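Local coordinates for protein acyl-coa oxidase (Arabidopsis thaliana, PDB 1W07) that catalyses the FAD-dependent desaturation of long- and medium-chain acyl-CoAs to 2-trans-enoyl-CoAs in peroxisomal beta-oxidation, with oxygen reduced to hydrogen peroxide, at residues I249-M254 and S259-E264; N294-A299 and T386-G391; L484-A489 and G569-T574. The protein carries 1 engineered substitution. All coordinates share one frame; numbering follows the deposited sequence.

Contact 1 (I249-M254 and S259-E264); sequences IPRDQM and SKVTRE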
ATOM      1  N   ILE B 249     -36.686 -23.021   7.471  1.00 29.39           N
ATOM      2  CA  ILE B 249     -35.861 -24.195   7.230  1.00 31.31           C
ATOM      3  C   ILE B 249     -36.152 -25.238   8.300  1.00 30.77           C
ATOM      4  O   ILE B 249     -36.551 -24.900   9.412  1.00 31.06           O
ATOM      5  CB  ILE B 249     -34.354 -23.865   7.299  1.00 30.21           C
ATOM      6  CG1 ILE B 249     -34.018 -23.344   8.702  1.00 30.49           C
ATOM      7  CG2 ILE B 249     -33.985 -22.853   6.220  1.00 29.10           C
ATOM      8  CD1 ILE B 249     -32.534 -23.291   8.999  1.00 31.72           C
ATOM      9  N   PRO B 250     -35.955 -26.523   7.970  1.00 33.59           N
ATOM     10  CA  PRO B 250     -36.200 -27.604   8.931  1.00 33.54           C
ATOM     11  C   PRO B 250     -35.344 -27.431  10.189  1.00 35.99           C
ATOM     12  O   PRO B 250     -34.185 -27.013  10.117  1.00 33.02           O
ATOM     13  CB  PRO B 250     -35.818 -28.850   8.140  1.00 33.49           C
ATOM     14  CG  PRO B 250     -36.206 -28.482   6.739  1.00 35.30           C
ATOM     15  CD  PRO B 250     -35.658 -27.075   6.633  1.00 32.74           C
ATOM     16  N   ARG B 251     -35.925 -27.753  11.338  1.00 35.09           N
ATOM     17  CA  ARG B 251     -35.223 -27.640  12.606  1.00 35.06           C
ATOM     18  C   ARG B 251     -33.904 -28.409  12.580  1.00 35.20           C
ATOM     19  O   ARG B 251     -32.929 -28.011  13.221  1.00 34.30           O
ATOM     20  CB  ARG B 251     -36.110 -28.176  13.735  1.00 36.48           C
ATOM     21  CG  ARG B 251     -35.482 -28.129  15.121  1.00 36.60           C
ATOM     22  CD  ARG B 251     -36.435 -28.685  16.185  1.00 39.00           C
ATOM     23  NE  ARG B 251     -36.720 -30.105  15.972  1.00 39.53           N
ATOM     24  CZ  ARG B 251     -35.868 -31.092  16.240  1.00 40.24           C
ATOM     25  NH1 ARG B 251     -34.673 -30.823  16.750  1.00 38.28           N
ATOM     26  NH2 ARG B 251     -36.199 -32.346  15.967  1.00 40.17           N
ATOM     27  N   ASP B 252     -33.873 -29.506  11.833  1.00 32.13           N
ATOM     28  CA  ASP B 252     -32.674 -30.324  11.767  1.00 33.67           C
ATOM     29  C   ASP B 252     -31.575 -29.719  10.897  1.00 32.27           C
ATOM     30  O   ASP B 252     -30.500 -30.304  10.763  1.00 31.09           O
ATOM     31  CB  ASP B 252     -33.034 -31.728  11.271  1.00 34.67           C
ATOM     32  CG  ASP B 252     -33.340 -31.760   9.795  1.00 38.22           C
ATOM     33  OD1 ASP B 252     -34.028 -30.837   9.300  1.00 42.14           O
ATOM     34  OD2 ASP B 252     -32.907 -32.716   9.126  1.00 44.94           O
ATOM     35  N   GLN B 253     -31.835 -28.555  10.306  1.00 30.58           N
ATOM     36  CA  GLN B 253     -30.824 -27.910   9.477  1.00 31.41           C
ATOM     37  C   GLN B 253     -29.934 -26.985  10.314  1.00 31.59           C
ATOM     38  O   GLN B 253     -29.071 -26.269   9.796  1.00 29.59           O
ATOM     39  CB  GLN B 253     -31.471 -27.159   8.310  1.00 29.97           C
ATOM     40  CG  GLN B 253     -31.431 -27.958   7.002  1.00 25.77           C
ATOM     41  CD  GLN B 253     -32.126 -27.266   5.842  1.00 31.44           C
ATOM     42  OE1 GLN B 253     -31.868 -26.101   5.553  1.00 30.55           O
ATOM     43  NE2 GLN B 253     -33.016 -27.987   5.173  1.00 28.14           N
ATOM     44  N   MET B 254     -30.147 -27.027  11.623  1.00 30.33           N
ATOM     45  CA  MET B 254     -29.344 -26.247  12.551  1.00 30.01           C
ATOM     46  C   MET B 254     -28.177 -27.137  12.949  1.00 31.27           C
ATOM     47  O   MET B 254     -28.389 -28.252  13.422  1.00 32.50           O
ATOM     48  CB  MET B 254     -30.139 -25.900  13.810  1.00 29.61           C
ATOM     49  CG  MET B 254     -29.302 -25.210  14.888  1.00 31.19           C
ATOM     50  SD  MET B 254     -30.050 -25.220  16.546  1.00 36.88           S
ATOM     51  CE  MET B 254     -28.624 -25.372  17.565  1.00 32.34           C
ATOM     52  N   SER B 259     -24.722 -27.893  20.363  1.00 39.80           N
ATOM     53  CA  SER B 259     -25.962 -27.318  20.875  1.00 41.21           C
ATOM     54  C   SER B 259     -27.159 -27.912  20.147  1.00 41.46           C
ATOM     55  O   SER B 259     -27.214 -27.904  18.918  1.00 42.26           O
ATOM     56  CB  SER B 259     -25.968 -25.796  20.681  1.00 42.04           C
ATOM     57  OG  SER B 259     -24.846 -25.174  21.284  1.00 41.73           O
ATOM     58  N   LYS B 260     -28.120 -28.421  20.910  1.00 43.31           N
ATOM     59  CA  LYS B 260     -29.321 -29.013  20.330  1.00 42.19           C
ATOM     60  C   LYS B 260     -30.565 -28.194  20.662  1.00 42.48           C
ATOM     61  O   LYS B 260     -30.567 -27.385  21.587  1.00 41.82           O
ATOM     62  CB  LYS B 260     -29.526 -30.442  20.848  1.00 43.95           C
ATOM     63  CG  LYS B 260     -28.597 -31.506  20.267  1.00 43.44           C
ATOM     64  CD  LYS B 260     -27.207 -31.459  20.875  1.00 43.70           C
ATOM     65  CE  LYS B 260     -26.497 -32.807  20.742  1.00 44.31           C
ATOM     66  NZ  LYS B 260     -26.418 -33.306  19.339  1.00 43.19           N
ATOM     67  N   VAL B 261     -31.616 -28.420  19.884  1.00 42.71           N
ATOM     68  CA  VAL B 261     -32.896 -27.756  20.069  1.00 43.05           C
ATOM     69  C   VAL B 261     -33.965 -28.806  19.817  1.00 44.16           C
ATOM     70  O   VAL B 261     -34.313 -29.087  18.665  1.00 44.17           O
ATOM     71  CB  VAL B 261     -33.094 -26.598  19.073  1.00 43.49           C
ATOM     72  CG1 VAL B 261     -34.504 -26.043  19.199  1.00 40.84           C
ATOM     73  CG2 VAL B 261     -32.062 -25.507  19.331  1.00 44.41           C
ATOM     74  N   THR B 262     -34.472 -29.393  20.900  1.00 43.35           N
ATOM     75  CA  THR B 262     -35.495 -30.437  20.832  1.00 41.80           C
ATOM     76  C   THR B 262     -36.718 -30.011  20.038  1.00 41.04           C
ATOM     77  O   THR B 262     -36.881 -28.838  19.703  1.00 38.73           O
ATOM     78  CB  THR B 262     -35.981 -30.824  22.236  1.00 41.23           C
ATOM     79  OG1 THR B 262     -36.830 -29.785  22.742  1.00 39.20           O
ATOM     80  CG2 THR B 262     -34.796 -31.010  23.175  1.00 42.95           C
ATOM     81  N   ARG B 263     -37.583 -30.977  19.755  1.00 42.12           N
ATOM     82  CA  ARG B 263     -38.817 -30.727  19.020  1.00 43.54           C
ATOM     83  C   ARG B 263     -39.736 -29.771  19.771  1.00 42.07           C
ATOM     84  O   ARG B 263     -40.601 -29.137  19.168  1.00 41.63           O
ATOM     85  CB  ARG B 263     -39.547 -32.052  18.755  1.00 46.03           C
ATOM     86  CG  ARG B 263     -39.278 -32.654  17.388  1.00 46.06           C
ATOM     87  CD  ARG B 263     -40.535 -32.612  16.517  1.00 46.58           C
ATOM     88  NE  ARG B 263     -41.218 -31.320  16.586  1.00 47.75           N
ATOM     89  CZ  ARG B 263     -42.353 -31.041  15.947  1.00 48.63           C
ATOM     90  NH1 ARG B 263     -42.933 -31.957  15.181  1.00 48.85           N
ATOM     91  NH2 ARG B 263     -42.918 -29.848  16.081  1.00 47.74           N
ATOM     92  N   GLU B 264     -39.557 -29.674  21.087  1.00 42.75           N
ATOM     93  CA  GLU B 264     -40.379 -28.774  21.897  1.00 42.72           C
ATOM     94  C   GLU B 264     -39.726 -27.406  22.085  1.00 42.32           C
ATOM     95  O   GLU B 264     -40.185 -26.600  22.895  1.00 43.18           O
ATOM     96  CB  GLU B 264     -40.666 -29.376  23.272  1.00 44.20           C
ATOM     97  CG  GLU B 264     -41.591 -30.570  23.235  1.00 47.20           C
ATOM     98  CD  GLU B 264     -42.116 -30.918  24.601  1.00 50.14           C
ATOM     99  OE1 GLU B 264     -41.293 -31.084  25.530  1.00 51.49           O
ATOM    100  OE2 GLU B 264     -43.353 -31.031  24.748  1.00 51.81           O
TER
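R251 reaches across to V261, T262 and R263, a long side chain spending its methylenes and its charge on one backbone. CB points at the opposing segment, and with CG anti to the backbone N (chi1 179°) the chain runs straight out. CG arrives beside the V261 carbonyl oxygen, and CD lies between two such oxygens, 3.3 Å from V261 O and 3.5 Å from T262 O. The bend at chi3 (64°) then swings the guanidinium round, so that one face lies against the T262–R263 peptide, with the R263 nitrogen over its centre. NE passes the R263 alpha carbon and turns its charge to D160 in a salt bridge. At the tip, R251 NH1 stands 2.6 Å from V261 O, but the bond is bent to 125° and weak. R251 NH2 rests against R263 CG at 3.4 Å. The two guanidinium planes are nearly parallel, and D160, which R263 also meets in a long, weak ion pair, probably eases their like charges. M254 crosses V261 at about a right angle, M254 SD being 3.4 Å from V261 CG2. The methyl M254 CE presses on S259 O at 3.2 Å, covering a carbonyl that has no polar partner in the model. T262 OG1 accepts from the E264 nitrogen in an ST turn and also bonds the E266 nitrogen. Strand 259-261, paired antiparallel with 267-269, thus packs against the 3-10 segment that follows strand 247-250, at the margin of a beta domain of the acyl-CoA dehydrogenase type.

Contact 2 (N294-A299 and T386-G391); sequences NALSRA and TATADG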
ATOM      1  N   ASN B 294       3.751 -17.394   1.191  1.00 14.04           N
ATOM      2  CA  ASN B 294       3.507 -17.594  -0.238  1.00 18.18           C
ATOM      3  C   ASN B 294       3.483 -16.251  -0.965  1.00 16.89           C
ATOM      4  O   ASN B 294       4.265 -16.024  -1.881  1.00 14.97           O
ATOM      5  CB  ASN B 294       2.164 -18.310  -0.484  1.00 19.30           C
ATOM      6  CG  ASN B 294       2.232 -19.807  -0.241  1.00 25.05           C
ATOM      7  OD1 ASN B 294       3.149 -20.489  -0.715  1.00 31.85           O
ATOM      8  ND2 ASN B 294       1.248 -20.334   0.473  1.00 29.72           N
ATOM      9  N   ALA B 295       2.582 -15.361  -0.544  1.00 15.18           N
ATOM     10  CA  ALA B 295       2.446 -14.055  -1.180  1.00 13.43           C
ATOM     11  C   ALA B 295       3.706 -13.203  -1.068  1.00 12.70           C
ATOM     12  O   ALA B 295       4.130 -12.581  -2.053  1.00 13.77           O
ATOM     13  CB  ALA B 295       1.228 -13.289  -0.597  1.00  9.77           C
ATOM     14  N   LEU B 296       4.329 -13.180   0.110  1.00 11.78           N
ATOM     15  CA  LEU B 296       5.514 -12.348   0.283  1.00 10.66           C
ATOM     16  C   LEU B 296       6.654 -12.803  -0.604  1.00 11.89           C
ATOM     17  O   LEU B 296       7.293 -11.977  -1.261  1.00 11.33           O
ATOM     18  CB  LEU B 296       5.956 -12.318   1.753  1.00 12.25           C
ATOM     19  CG  LEU B 296       7.125 -11.392   2.101  1.00 10.76           C
ATOM     20  CD1 LEU B 296       6.836  -9.980   1.604  1.00 12.83           C
ATOM     21  CD2 LEU B 296       7.364 -11.389   3.612  1.00 14.07           C
ATOM     22  N   SER B 297       6.906 -14.108  -0.631  1.00 11.58           N
ATOM     23  CA  SER B 297       7.969 -14.672  -1.464  1.00 10.89           C
ATOM     24  C   SER B 297       7.735 -14.353  -2.941  1.00 11.81           C
ATOM     25  O   SER B 297       8.696 -14.166  -3.686  1.00 10.00           O
ATOM     26  CB  SER B 297       8.045 -16.194  -1.293  1.00 13.72           C
ATOM     27  OG  SER B 297       6.847 -16.842  -1.713  1.00 13.57           O
ATOM     28  N   ARG B 298       6.477 -14.285  -3.382  1.00 11.22           N
ATOM     29  CA  ARG B 298       6.230 -13.997  -4.796  1.00 12.52           C
ATOM     30  C   ARG B 298       6.704 -12.580  -5.088  1.00 13.37           C
ATOM     31  O   ARG B 298       7.434 -12.353  -6.063  1.00 13.20           O
ATOM     32  CB  ARG B 298       4.744 -14.111  -5.149  1.00 12.11           C
ATOM     33  CG  ARG B 298       4.183 -15.534  -5.131  1.00 15.01           C
ATOM     34  CD  ARG B 298       2.646 -15.542  -5.273  1.00 14.70           C
ATOM     35  NE  ARG B 298       2.216 -15.101  -6.594  1.00 14.99           N
ATOM     36  CZ  ARG B 298       0.969 -15.183  -7.050  1.00 17.68           C
ATOM     37  NH1 ARG B 298      -0.002 -15.669  -6.286  1.00 12.81           N
ATOM     38  NH2 ARG B 298       0.692 -14.819  -8.302  1.00 18.80           N
ATOM     39  N   ALA B 299       6.290 -11.630  -4.243  1.00  9.48           N
ATOM     40  CA  ALA B 299       6.661 -10.237  -4.423  1.00 10.45           C
ATOM     41  C   ALA B 299       8.173 -10.049  -4.354  1.00 10.51           C
ATOM     42  O   ALA B 299       8.752  -9.371  -5.197  1.00 10.89           O
ATOM     43  CB  ALA B 299       5.952  -9.353  -3.361  1.00  8.92           C
ATOM     44  N   THR B 386       0.034  -8.245   8.136  1.00 12.88           N
ATOM     45  CA  THR B 386       0.369  -6.830   8.095  1.00 11.27           C
ATOM     46  C   THR B 386       1.735  -6.688   7.430  1.00 13.08           C
ATOM     47  O   THR B 386       1.901  -5.917   6.479  1.00 13.76           O
ATOM     48  CB  THR B 386       0.400  -6.246   9.536  1.00 12.78           C
ATOM     49  OG1 THR B 386      -0.932  -6.276  10.067  1.00 13.40           O
ATOM     50  CG2 THR B 386       0.947  -4.808   9.550  1.00 12.19           C
ATOM     51  N   ALA B 387       2.722  -7.440   7.903  1.00 11.34           N
ATOM     52  CA  ALA B 387       4.071  -7.328   7.332  1.00 14.08           C
ATOM     53  C   ALA B 387       4.096  -7.691   5.855  1.00 13.72           C
ATOM     54  O   ALA B 387       4.810  -7.057   5.076  1.00 13.27           O
ATOM     55  CB  ALA B 387       5.055  -8.216   8.097  1.00 11.07           C
ATOM     56  N   THR B 388       3.308  -8.693   5.468  1.00 11.13           N
ATOM     57  CA  THR B 388       3.276  -9.155   4.076  1.00 12.04           C
ATOM     58  C   THR B 388       2.637  -8.140   3.144  1.00 13.03           C
ATOM     59  O   THR B 388       3.182  -7.850   2.072  1.00 11.06           O
ATOM     60  CB  THR B 388       2.561 -10.524   3.974  1.00 13.51           C
ATOM     61  OG1 THR B 388       3.305 -11.481   4.737  1.00 15.14           O
ATOM     62  CG2 THR B 388       2.462 -11.003   2.507  1.00  8.77           C
ATOM     63  N   ALA B 389       1.483  -7.607   3.544  1.00 12.61           N
ATOM     64  CA  ALA B 389       0.776  -6.615   2.742  1.00 12.71           C
ATOM     65  C   ALA B 389       1.682  -5.410   2.492  1.00 10.91           C
ATOM     66  O   ALA B 389       1.842  -4.964   1.355  1.00 14.40           O
ATOM     67  CB  ALA B 389      -0.504  -6.182   3.477  1.00 10.38           C
ATOM     68  N   ASP B 390       2.286  -4.880   3.550  1.00 11.06           N
ATOM     69  CA  ASP B 390       3.171  -3.738   3.369  1.00 12.52           C
ATOM     70  C   ASP B 390       4.376  -4.153   2.508  1.00 12.02           C
ATOM     71  O   ASP B 390       4.811  -3.395   1.645  1.00 10.20           O
ATOM     72  CB  ASP B 390       3.670  -3.210   4.717  1.00 16.94           C
ATOM     73  CG  ASP B 390       2.564  -2.601   5.568  1.00 25.22           C
ATOM     74  OD1 ASP B 390       1.499  -2.191   5.032  1.00 22.62           O
ATOM     75  OD2 ASP B 390       2.788  -2.512   6.790  1.00 25.04           O
ATOM     76  N   GLY B 391       4.902  -5.359   2.742  1.00  9.44           N
ATOM     77  CA  GLY B 391       6.052  -5.840   1.990  1.00 12.08           C
ATOM     78  C   GLY B 391       5.816  -5.957   0.493  1.00 10.93           C
ATOM     79  O   GLY B 391       6.723  -5.699  -0.320  1.00 11.84           O
TER
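L296 and T388 mark where helices 278-309 and 370-398 come together, the two segments running in nearly the same direction, 24° apart, with axes approaching to 9.2 Å and these two alpha carbons lying 5.4 Å from each other. The alanine and the glycine beside this pair, A295 and G391, add little bulk. The methyl of T388 does most of the touching. Placed anti to its own backbone nitrogen, T388 CG2 extends to the facing helix and meets main chain as much as side chain, standing 3.7 Å from L296 N and 3.8 Å from L296 CB. The A295 methyl closes on the same group, A295 CB being 4.0 Å from T388 CG2. The branch that would be awkward in so apolar a setting is the hydroxyl, and T388 OG1 is satisfied within its own helix by a hydrogen bond with the carbonyl oxygen of T384; towards the other segment it merely brushes L296 CB. L296 carries the contact one turn further along. Its CG, swung away from the nitrogen (chi1 -175°), sends L296 CD1 to within 4.2 Å of the bare alpha carbon, CA, of G391. Because the glycine has no side chain, the leucine branch lies directly on the backbone there. Everything that touches is buried, and the cohesion is by van der Waals contact. Within the C-alpha1 domain, Y417 of helix 410-417 packs on both A295 and T388, while F344 of helix 328-363 touches L296, A387 and T388, with S340 of that helix also against L296. On another side of helix 370-398, A389 packs on K397 of the second subunit, so the helix pair sits close to the dimer interface.

Contact 3 (L484-A489 and G569-T574); sequences LEAFEA and GDFLST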
ATOM      1  N   LEU B 484      17.846 -13.546  21.478  1.00 22.33           N
ATOM      2  CA  LEU B 484      16.662 -13.946  22.224  1.00 24.83           C
ATOM      3  C   LEU B 484      16.495 -13.135  23.492  1.00 26.65           C
ATOM      4  O   LEU B 484      15.393 -12.674  23.801  1.00 26.91           O
ATOM      5  CB  LEU B 484      16.708 -15.438  22.569  1.00 26.39           C
ATOM      6  CG  LEU B 484      16.352 -16.409  21.446  1.00 27.01           C
ATOM      7  CD1 LEU B 484      16.542 -17.839  21.918  1.00 28.06           C
ATOM      8  CD2 LEU B 484      14.910 -16.183  21.024  1.00 29.87           C
ATOM      9  N   GLU B 485      17.585 -12.962  24.232  1.00 26.59           N
ATOM     10  CA  GLU B 485      17.547 -12.196  25.473  1.00 28.26           C
ATOM     11  C   GLU B 485      17.048 -10.786  25.202  1.00 26.78           C
ATOM     12  O   GLU B 485      16.189 -10.272  25.913  1.00 26.66           O
ATOM     13  CB  GLU B 485      18.938 -12.135  26.107  1.00 30.79           C
ATOM     14  CG  GLU B 485      18.992 -11.306  27.378  1.00 33.64           C
ATOM     15  CD  GLU B 485      20.397 -11.175  27.927  1.00 36.75           C
ATOM     16  OE1 GLU B 485      21.282 -10.671  27.197  1.00 38.10           O
ATOM     17  OE2 GLU B 485      20.617 -11.570  29.088  1.00 37.76           O
ATOM     18  N   ALA B 486      17.597 -10.162  24.169  1.00 22.96           N
ATOM     19  CA  ALA B 486      17.192  -8.809  23.808  1.00 21.89           C
ATOM     20  C   ALA B 486      15.699  -8.722  23.487  1.00 20.30           C
ATOM     21  O   ALA B 486      15.010  -7.839  23.998  1.00 18.66           O
ATOM     22  CB  ALA B 486      17.997  -8.330  22.625  1.00 23.24           C
ATOM     23  N   PHE B 487      15.196  -9.623  22.641  1.00 21.94           N
ATOM     24  CA  PHE B 487      13.773  -9.606  22.274  1.00 21.89           C
ATOM     25  C   PHE B 487      12.835  -9.991  23.424  1.00 22.15           C
ATOM     26  O   PHE B 487      11.741  -9.444  23.539  1.00 23.06           O
ATOM     27  CB  PHE B 487      13.506 -10.525  21.077  1.00 23.13           C
ATOM     28  CG  PHE B 487      13.778  -9.880  19.741  1.00 22.08           C
ATOM     29  CD1 PHE B 487      15.081  -9.627  19.322  1.00 21.96           C
ATOM     30  CD2 PHE B 487      12.724  -9.500  18.917  1.00 22.48           C
ATOM     31  CE1 PHE B 487      15.329  -9.003  18.104  1.00 19.38           C
ATOM     32  CE2 PHE B 487      12.956  -8.879  17.697  1.00 21.84           C
ATOM     33  CZ  PHE B 487      14.265  -8.627  17.290  1.00 23.36           C
ATOM     34  N   GLU B 488      13.252 -10.935  24.263  1.00 22.93           N
ATOM     35  CA  GLU B 488      12.418 -11.352  25.392  1.00 26.17           C
ATOM     36  C   GLU B 488      12.317 -10.203  26.388  1.00 27.25           C
ATOM     37  O   GLU B 488      11.232  -9.870  26.856  1.00 28.51           O
ATOM     38  CB  GLU B 488      12.996 -12.597  26.079  1.00 25.61           C
ATOM     39  CG  GLU B 488      13.053 -13.838  25.199  1.00 25.98           C
ATOM     40  CD  GLU B 488      13.601 -15.046  25.932  1.00 28.59           C
ATOM     41  OE1 GLU B 488      14.427 -14.856  26.846  1.00 31.51           O
ATOM     42  OE2 GLU B 488      13.226 -16.185  25.584  1.00 30.94           O
ATOM     43  N   ALA B 489      13.450  -9.589  26.698  1.00 28.56           N
ATOM     44  CA  ALA B 489      13.473  -8.460  27.623  1.00 29.69           C
ATOM     45  C   ALA B 489      12.622  -7.300  27.108  1.00 30.15           C
ATOM     46  O   ALA B 489      11.826  -6.718  27.843  1.00 31.11           O
ATOM     47  CB  ALA B 489      14.903  -7.991  27.833  1.00 31.83           C
ATOM     48  N   GLY B 569      13.772   2.085  19.617  1.00 20.90           N
ATOM     49  CA  GLY B 569      13.252   2.744  20.804  1.00 19.52           C
ATOM     50  C   GLY B 569      12.800   1.775  21.886  1.00 21.09           C
ATOM     51  O   GLY B 569      13.012   2.037  23.074  1.00 19.66           O
ATOM     52  N   ASP B 570      12.176   0.663  21.490  1.00 21.94           N
ATOM     53  CA  ASP B 570      11.699  -0.345  22.448  1.00 21.77           C
ATOM     54  C   ASP B 570      12.865  -1.009  23.198  1.00 25.47           C
ATOM     55  O   ASP B 570      12.781  -1.241  24.407  1.00 26.37           O
ATOM     56  CB  ASP B 570      10.903  -1.451  21.740  1.00 21.95           C
ATOM     57  CG  ASP B 570       9.607  -0.961  21.111  1.00 21.77           C
ATOM     58  OD1 ASP B 570       9.162   0.170  21.399  1.00 20.44           O
ATOM     59  OD2 ASP B 570       9.024  -1.739  20.324  1.00 22.89           O
ATOM     60  N   PHE B 571      13.941  -1.337  22.480  1.00 23.93           N
ATOM     61  CA  PHE B 571      15.100  -1.987  23.101  1.00 26.81           C
ATOM     62  C   PHE B 571      15.935  -1.046  23.992  1.00 30.45           C
ATOM     63  O   PHE B 571      16.371  -1.443  25.078  1.00 31.06           O
ATOM     64  CB  PHE B 571      15.994  -2.610  22.020  1.00 23.23           C
ATOM     65  CG  PHE B 571      15.338  -3.732  21.259  1.00 20.53           C
ATOM     66  CD1 PHE B 571      14.433  -3.465  20.237  1.00 21.39           C
ATOM     67  CD2 PHE B 571      15.610  -5.058  21.580  1.00 20.24           C
ATOM     68  CE1 PHE B 571      13.802  -4.497  19.544  1.00 21.00           C
ATOM     69  CE2 PHE B 571      14.984  -6.101  20.893  1.00 22.55           C
ATOM     70  CZ  PHE B 571      14.077  -5.817  19.872  1.00 21.00           C
ATOM     71  N   LEU B 572      16.158   0.189  23.542  1.00 28.99           N
ATOM     72  CA  LEU B 572      16.937   1.143  24.327  1.00 29.71           C
ATOM     73  C   LEU B 572      16.252   1.535  25.637  1.00 32.80           C
ATOM     74  O   LEU B 572      16.907   2.004  26.569  1.00 35.38           O
ATOM     75  CB  LEU B 572      17.231   2.402  23.509  1.00 26.89           C
ATOM     76  CG  LEU B 572      18.267   2.259  22.395  1.00 27.82           C
ATOM     77  CD1 LEU B 572      18.473   3.603  21.705  1.00 21.04           C
ATOM     78  CD2 LEU B 572      19.579   1.738  22.980  1.00 28.78           C
ATOM     79  N   SER B 573      14.940   1.349  25.713  1.00 32.70           N
ATOM     80  CA  SER B 573      14.211   1.682  26.930  1.00 36.78           C
ATOM     81  C   SER B 573      14.462   0.671  28.048  1.00 38.43           C
ATOM     82  O   SER B 573      14.254   0.976  29.222  1.00 40.83           O
ATOM     83  CB  SER B 573      12.711   1.748  26.649  1.00 34.18           C
ATOM     84  OG  SER B 573      12.398   2.832  25.795  1.00 29.82           O
ATOM     85  N   THR B 574      14.913  -0.526  27.685  1.00 39.07           N
ATOM     86  CA  THR B 574      15.165  -1.583  28.666  1.00 40.37           C
ATOM     87  C   THR B 574      16.481  -1.429  29.417  1.00 43.10           C
ATOM     88  O   THR B 574      16.675  -2.048  30.465  1.00 44.43           O
ATOM     89  CB  THR B 574      15.161  -2.988  28.000  1.00 39.77           C
ATOM     90  OG1 THR B 574      16.296  -3.106  27.129  1.00 39.44           O
ATOM     91  CG2 THR B 574      13.876  -3.203  27.204  1.00 32.15           C
TER
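F571 presents its edge to the face of F487, a T-shaped pair that shows how two helices can interlock through aromatic rings. The centroids are 5.0 Å apart and the planes stand at 71°, and F571 CZ sits 3.7 Å above the F487 plane, over its centre. All six carbons of the F487 ring therefore lie at similar distances from the incoming edge. At the edge of the F571 ring, in its plane, lies F487 CE2. The F571 ring also approaches A486 obliquely: F571 CE2 is 3.6 Å from A486 O and 4.1 Å from A486 CB. Both phenylalanines hold CG anti to the carbonyl carbon, and for F487, whose beta carbon points away from the partner segment, this brings the ring back to meet F571. Further on, the T574 methyl CG2 lies 4.1 Å from A489 O, a looser touch. Its other branch is gripped: T574 OG1 donates to F571 O at 2.6 Å, in the carbonyl plane, and also pairs with the C576 nitrogen, while T574 N gives F571 O a second bond. L529 and V532 of helix 516-538 and L563 of helix 548-566 also pack on F487; A489 touches C467, which is disulfide-bonded to C576. Replacing F487 by an alanine would remove the ring, and F571 would probably lose the face its edge points at, with a gap opening between helices 480-503 and 568-572. The chemistry across the segments is mostly apolar and aromatic: the weakly positive ring hydrogens of F571 probably favour the pi cloud of F487, the A486 and A489 carbonyl oxygens meet carbon atoms rather than donors of the other segment, and the hydrogen bonds lie within each segment, not between them.

Contacts 2 and 3 are buried helix joints, whereas contact 1 is partly exposed, its centre about 36 Å from the centre of the chain. Their chemistry follows their place. At the margin of the beta region, contact 1 mixes charge, backbone carbonyls and a thioether. Contact 2, its centre about 9 Å from the chain centre, relies on a leucine branch and a threonine methyl lying against backbone; contact 3 uses larger aromatic rings to bridge a wider separation. No two hold the same elements: the centres of contacts 2 and 3 are about 26 Å apart, and those of contacts 1 and 2 about 44 Å apart. All three follow one another in series along the chain.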